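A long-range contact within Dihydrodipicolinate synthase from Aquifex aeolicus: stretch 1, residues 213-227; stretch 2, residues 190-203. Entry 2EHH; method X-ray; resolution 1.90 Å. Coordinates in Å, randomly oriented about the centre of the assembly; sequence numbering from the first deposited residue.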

# COMPACT_ATOMS: atom_id res chain seq x y z
N GLU A 213 24.63 -20.20 14.30
CA GLU A 213 23.76 -19.35 15.10
C GLU A 213 22.30 -19.49 14.70
O GLU A 213 21.43 -19.64 15.56
CB GLU A 213 24.18 -17.88 14.97
CG GLU A 213 25.56 -17.54 15.52
CD GLU A 213 26.70 -18.20 14.76
OE1 GLU A 213 26.54 -18.48 13.55
OE2 GLU A 213 27.77 -18.41 15.37
N VAL A 214 22.02 -19.43 13.41
CA VAL A 214 20.65 -19.55 12.94
C VAL A 214 20.10 -20.90 13.37
O VAL A 214 18.96 -21.01 13.83
CB VAL A 214 20.55 -19.42 11.41
CG1 VAL A 214 19.13 -19.70 10.96
CG2 VAL A 214 20.97 -18.02 10.98
N LYS A 215 20.92 -21.93 13.22
CA LYS A 215 20.51 -23.28 13.60
C LYS A 215 20.10 -23.28 15.07
O LYS A 215 19.08 -23.86 15.44
CB LYS A 215 21.67 -24.26 13.39
CG LYS A 215 21.39 -25.68 13.87
CD LYS A 215 20.15 -26.27 13.21
CE LYS A 215 19.91 -27.70 13.68
NZ LYS A 215 18.68 -28.26 13.08
N GLU A 216 20.88 -22.61 15.91
CA GLU A 216 20.59 -22.53 17.33
C GLU A 216 19.26 -21.84 17.60
O GLU A 216 18.51 -22.24 18.49
CB GLU A 216 21.71 -21.79 18.08
CG GLU A 216 23.06 -22.49 18.03
CD GLU A 216 24.13 -21.76 18.83
OE1 GLU A 216 25.31 -22.17 18.76
OE2 GLU A 216 23.79 -20.78 19.53
N LEU A 217 18.97 -20.78 16.83
CA LEU A 217 17.72 -20.06 17.00
C LEU A 217 16.57 -21.03 16.73
O LEU A 217 15.61 -21.13 17.50
CB LEU A 217 17.66 -18.87 16.03
CG LEU A 217 16.40 -17.99 15.94
CD1 LEU A 217 15.27 -18.76 15.28
CD2 LEU A 217 15.98 -17.52 17.31
N ILE A 218 16.69 -21.77 15.63
CA ILE A 218 15.68 -22.74 15.23
C ILE A 218 15.46 -23.85 16.27
O ILE A 218 14.33 -24.19 16.59
CB ILE A 218 16.03 -23.40 13.88
CG1 ILE A 218 16.09 -22.33 12.79
CG2 ILE A 218 15.02 -24.47 13.53
CD1 ILE A 218 14.82 -21.53 12.66
N ARG A 219 16.54 -24.42 16.78
CA ARG A 219 16.39 -25.48 17.77
C ARG A 219 15.74 -24.98 19.06
O ARG A 219 14.91 -25.68 19.66
CB ARG A 219 17.74 -26.16 18.05
CG ARG A 219 18.00 -27.33 17.09
CD ARG A 219 19.32 -28.05 17.34
NE ARG A 219 20.47 -27.24 16.94
CZ ARG A 219 21.72 -27.67 16.93
NH1 ARG A 219 21.99 -28.91 17.30
NH2 ARG A 219 22.70 -26.87 16.55
N ALA A 220 16.09 -23.77 19.49
CA ALA A 220 15.50 -23.21 20.69
C ALA A 220 13.99 -23.08 20.49
O ALA A 220 13.20 -23.43 21.38
CB ALA A 220 16.10 -21.84 20.98
N ALA A 221 13.58 -22.59 19.32
CA ALA A 221 12.17 -22.43 19.02
C ALA A 221 11.47 -23.78 18.93
O ALA A 221 10.37 -23.95 19.44
CB ALA A 221 11.99 -21.67 17.70
N LEU A 222 12.11 -24.73 18.27
CA LEU A 222 11.52 -26.06 18.14
C LEU A 222 11.36 -26.69 19.52
O LEU A 222 10.43 -27.46 19.75
CB LEU A 222 12.38 -26.95 17.24
CG LEU A 222 12.33 -26.65 15.74
CD1 LEU A 222 13.34 -27.53 14.99
CD2 LEU A 222 10.92 -26.90 15.21
N GLU A 223 12.25 -26.33 20.44
CA GLU A 223 12.20 -26.86 21.80
C GLU A 223 11.18 -26.09 22.64
O GLU A 223 10.80 -26.53 23.72
CB GLU A 223 13.57 -26.78 22.45
N GLY A 224 10.73 -24.94 22.13
CA GLY A 224 9.76 -24.14 22.85
C GLY A 224 10.39 -23.17 23.83
O GLY A 224 9.69 -22.56 24.64
N ASP A 225 11.71 -23.03 23.77
CA ASP A 225 12.43 -22.13 24.65
C ASP A 225 12.59 -20.78 23.96
O ASP A 225 13.62 -20.49 23.35
CB ASP A 225 13.82 -22.71 24.96
CG ASP A 225 14.58 -21.89 25.98
OD1 ASP A 225 14.13 -20.77 26.32
OD2 ASP A 225 15.63 -22.35 26.45
N PHE A 226 11.56 -19.94 24.06
CA PHE A 226 11.61 -18.65 23.41
C PHE A 226 12.42 -17.59 24.15
O PHE A 226 12.70 -16.53 23.60
CB PHE A 226 10.20 -18.17 23.09
CG PHE A 226 9.60 -18.88 21.92
CD1 PHE A 226 9.89 -18.48 20.62
CD2 PHE A 226 8.82 -20.02 22.10
CE1 PHE A 226 9.43 -19.20 19.51
CE2 PHE A 226 8.35 -20.76 21.00
CZ PHE A 226 8.66 -20.34 19.71
N ARG A 227 12.83 -17.89 25.38
CA ARG A 227 13.67 -16.95 26.11
C ARG A 227 15.03 -17.04 25.41
O ARG A 227 15.68 -16.03 25.17
CB ARG A 227 13.84 -17.37 27.57
CG ARG A 227 14.98 -16.64 28.28
CD ARG A 227 15.27 -17.23 29.65
NE ARG A 227 14.21 -16.93 30.61
CZ ARG A 227 13.92 -15.71 31.05
NH1 ARG A 227 14.62 -14.66 30.61
NH2 ARG A 227 12.94 -15.53 31.93
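Stretch 2, residues 190-203: LTLPMMALGAKGVI

How does stretch 2 run relative to stretch 1? After Leu190 it forms a short helix from Thr191, turns at Gly198, and enters a strand by Gly201. The helix 191-196 runs in nearly the same direction as helix 213-223, with a crossing angle of -22° and a closest axial approach of 9.8 Å. Gly198 is the first residue after the helix to leave helical phi/psi, with positive phi in a Schellman motif, and the chain then returns to stretch 1, where the CA atoms of Gly201 and Ile218 lie 6.4 Å apart.

What does Met195 do between the helices? Its CA-to-CB bond points toward stretch 1, and the side chain, m at chi1, t at chi2 and p at chi3, reaches across to the helix 213-223. Its CE is 3.8 Å from Ala221 CB and 3.6 Å from Leu222 CD2, while its SD meets Ile218 CD1 at 3.6 Å. The CA atoms of Ala221 and Met195 lie 6.5 Å apart, and across that gap the Ala221 methyl meets the end of Met195.

Which part of stretch 2 receives Phe226? This ring, the residue with the most covered surface, lies obliquely against the helix 191-196. Phe226 CZ reaches Ala196 CA at 3.4 Å, so the ring touches backbone as well as side chains; its CE1 is 3.7 Å from Leu192 O. Leu192 adds an apolar contact, its CD2 4.0 Å from Phe226 CD1.

How does the strand join the packing? The CA-to-CB bond of Val202 points toward stretch 1, and its CG1 lies 3.5 Å from Ile218 CD1. That same Ile218 CD1 lies 3.4 Å from Thr191 CG2, so one methyl group touches both the start of the helix and the strand. No hydrogen bond links the two stretches; close apolar packing dominates the contact.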

# COMPACT_ATOMS: atom_id res chain seq x y z
N LEU A 190 11.55 -12.76 10.88
CA LEU A 190 10.23 -13.23 11.30
C LEU A 190 10.17 -14.70 11.73
O LEU A 190 9.11 -15.20 12.09
CB LEU A 190 9.23 -13.00 10.16
CG LEU A 190 9.17 -11.55 9.67
CD1 LEU A 190 8.23 -11.43 8.48
CD2 LEU A 190 8.74 -10.65 10.82
N THR A 191 11.31 -15.38 11.69
CA THR A 191 11.35 -16.78 12.07
C THR A 191 10.82 -17.03 13.48
O THR A 191 9.99 -17.91 13.69
CB THR A 191 12.78 -17.32 11.96
OG1 THR A 191 13.22 -17.21 10.60
CG2 THR A 191 12.84 -18.79 12.39
N LEU A 192 11.28 -16.24 14.45
CA LEU A 192 10.85 -16.42 15.83
C LEU A 192 9.33 -16.29 15.98
O LEU A 192 8.67 -17.22 16.45
CB LEU A 192 11.57 -15.43 16.76
CG LEU A 192 11.37 -15.63 18.27
CD1 LEU A 192 12.53 -14.99 19.02
CD2 LEU A 192 10.04 -15.03 18.70
N PRO A 193 8.75 -15.14 15.59
CA PRO A 193 7.29 -15.04 15.74
C PRO A 193 6.51 -16.08 14.93
O PRO A 193 5.47 -16.57 15.38
CB PRO A 193 6.99 -13.59 15.31
CG PRO A 193 8.15 -13.25 14.38
CD PRO A 193 9.33 -13.89 15.08
N MET A 194 7.00 -16.43 13.75
CA MET A 194 6.30 -17.43 12.95
C MET A 194 6.36 -18.81 13.60
O MET A 194 5.38 -19.56 13.58
CB MET A 194 6.88 -17.51 11.54
CG MET A 194 6.43 -16.39 10.62
SD MET A 194 6.66 -16.84 8.90
CE MET A 194 6.47 -15.19 8.10
N MET A 195 7.50 -19.15 14.18
CA MET A 195 7.61 -20.45 14.83
C MET A 195 6.81 -20.49 16.13
O MET A 195 6.31 -21.54 16.53
CB MET A 195 9.08 -20.82 15.05
CG MET A 195 9.78 -21.17 13.74
SD MET A 195 11.48 -21.73 13.91
CE MET A 195 11.20 -23.45 14.42
N ALA A 196 6.66 -19.34 16.78
CA ALA A 196 5.87 -19.29 18.00
C ALA A 196 4.42 -19.63 17.64
O ALA A 196 3.67 -20.14 18.47
CB ALA A 196 5.95 -17.89 18.62
N LEU A 197 4.05 -19.37 16.39
CA LEU A 197 2.71 -19.66 15.89
C LEU A 197 2.56 -21.05 15.28
O LEU A 197 1.46 -21.45 14.91
CB LEU A 197 2.29 -18.61 14.86
CG LEU A 197 1.82 -17.25 15.40
CD1 LEU A 197 1.79 -16.23 14.26
CD2 LEU A 197 0.44 -17.41 16.02
N GLY A 198 3.66 -21.78 15.14
CA GLY A 198 3.57 -23.11 14.57
C GLY A 198 4.40 -23.42 13.34
O GLY A 198 4.35 -24.54 12.82
N ALA A 199 5.16 -22.44 12.84
CA ALA A 199 6.01 -22.67 11.67
C ALA A 199 7.04 -23.72 12.09
O ALA A 199 7.38 -23.80 13.26
CB ALA A 199 6.71 -21.38 11.26
N LYS A 200 7.53 -24.50 11.13
CA LYS A 200 8.47 -25.56 11.46
C LYS A 200 9.93 -25.29 11.15
O LYS A 200 10.79 -26.15 11.34
CB LYS A 200 8.01 -26.86 10.79
CG LYS A 200 6.63 -27.30 11.28
CD LYS A 200 6.12 -28.50 10.51
CE LYS A 200 4.74 -28.93 11.01
NZ LYS A 200 4.18 -30.05 10.20
N GLY A 201 10.22 -24.08 10.67
CA GLY A 201 11.59 -23.74 10.35
C GLY A 201 11.68 -22.51 9.48
O GLY A 201 10.73 -21.73 9.40
N VAL A 202 12.81 -22.34 8.81
CA VAL A 202 13.02 -21.19 7.95
C VAL A 202 13.89 -21.51 6.74
O VAL A 202 14.80 -22.34 6.81
CB VAL A 202 13.71 -20.04 8.72
CG1 VAL A 202 15.05 -20.51 9.29
CG2 VAL A 202 13.94 -18.84 7.80
N ILE A 203 13.58 -20.88 5.61
CA ILE A 203 14.41 -21.02 4.42
C ILE A 203 15.06 -19.65 4.49
O ILE A 203 14.48 -18.64 4.08
CB ILE A 203 13.58 -21.23 3.14
CG1 ILE A 203 12.97 -22.64 3.16
CG2 ILE A 203 14.47 -21.08 1.91
CD1 ILE A 203 12.17 -23.01 1.93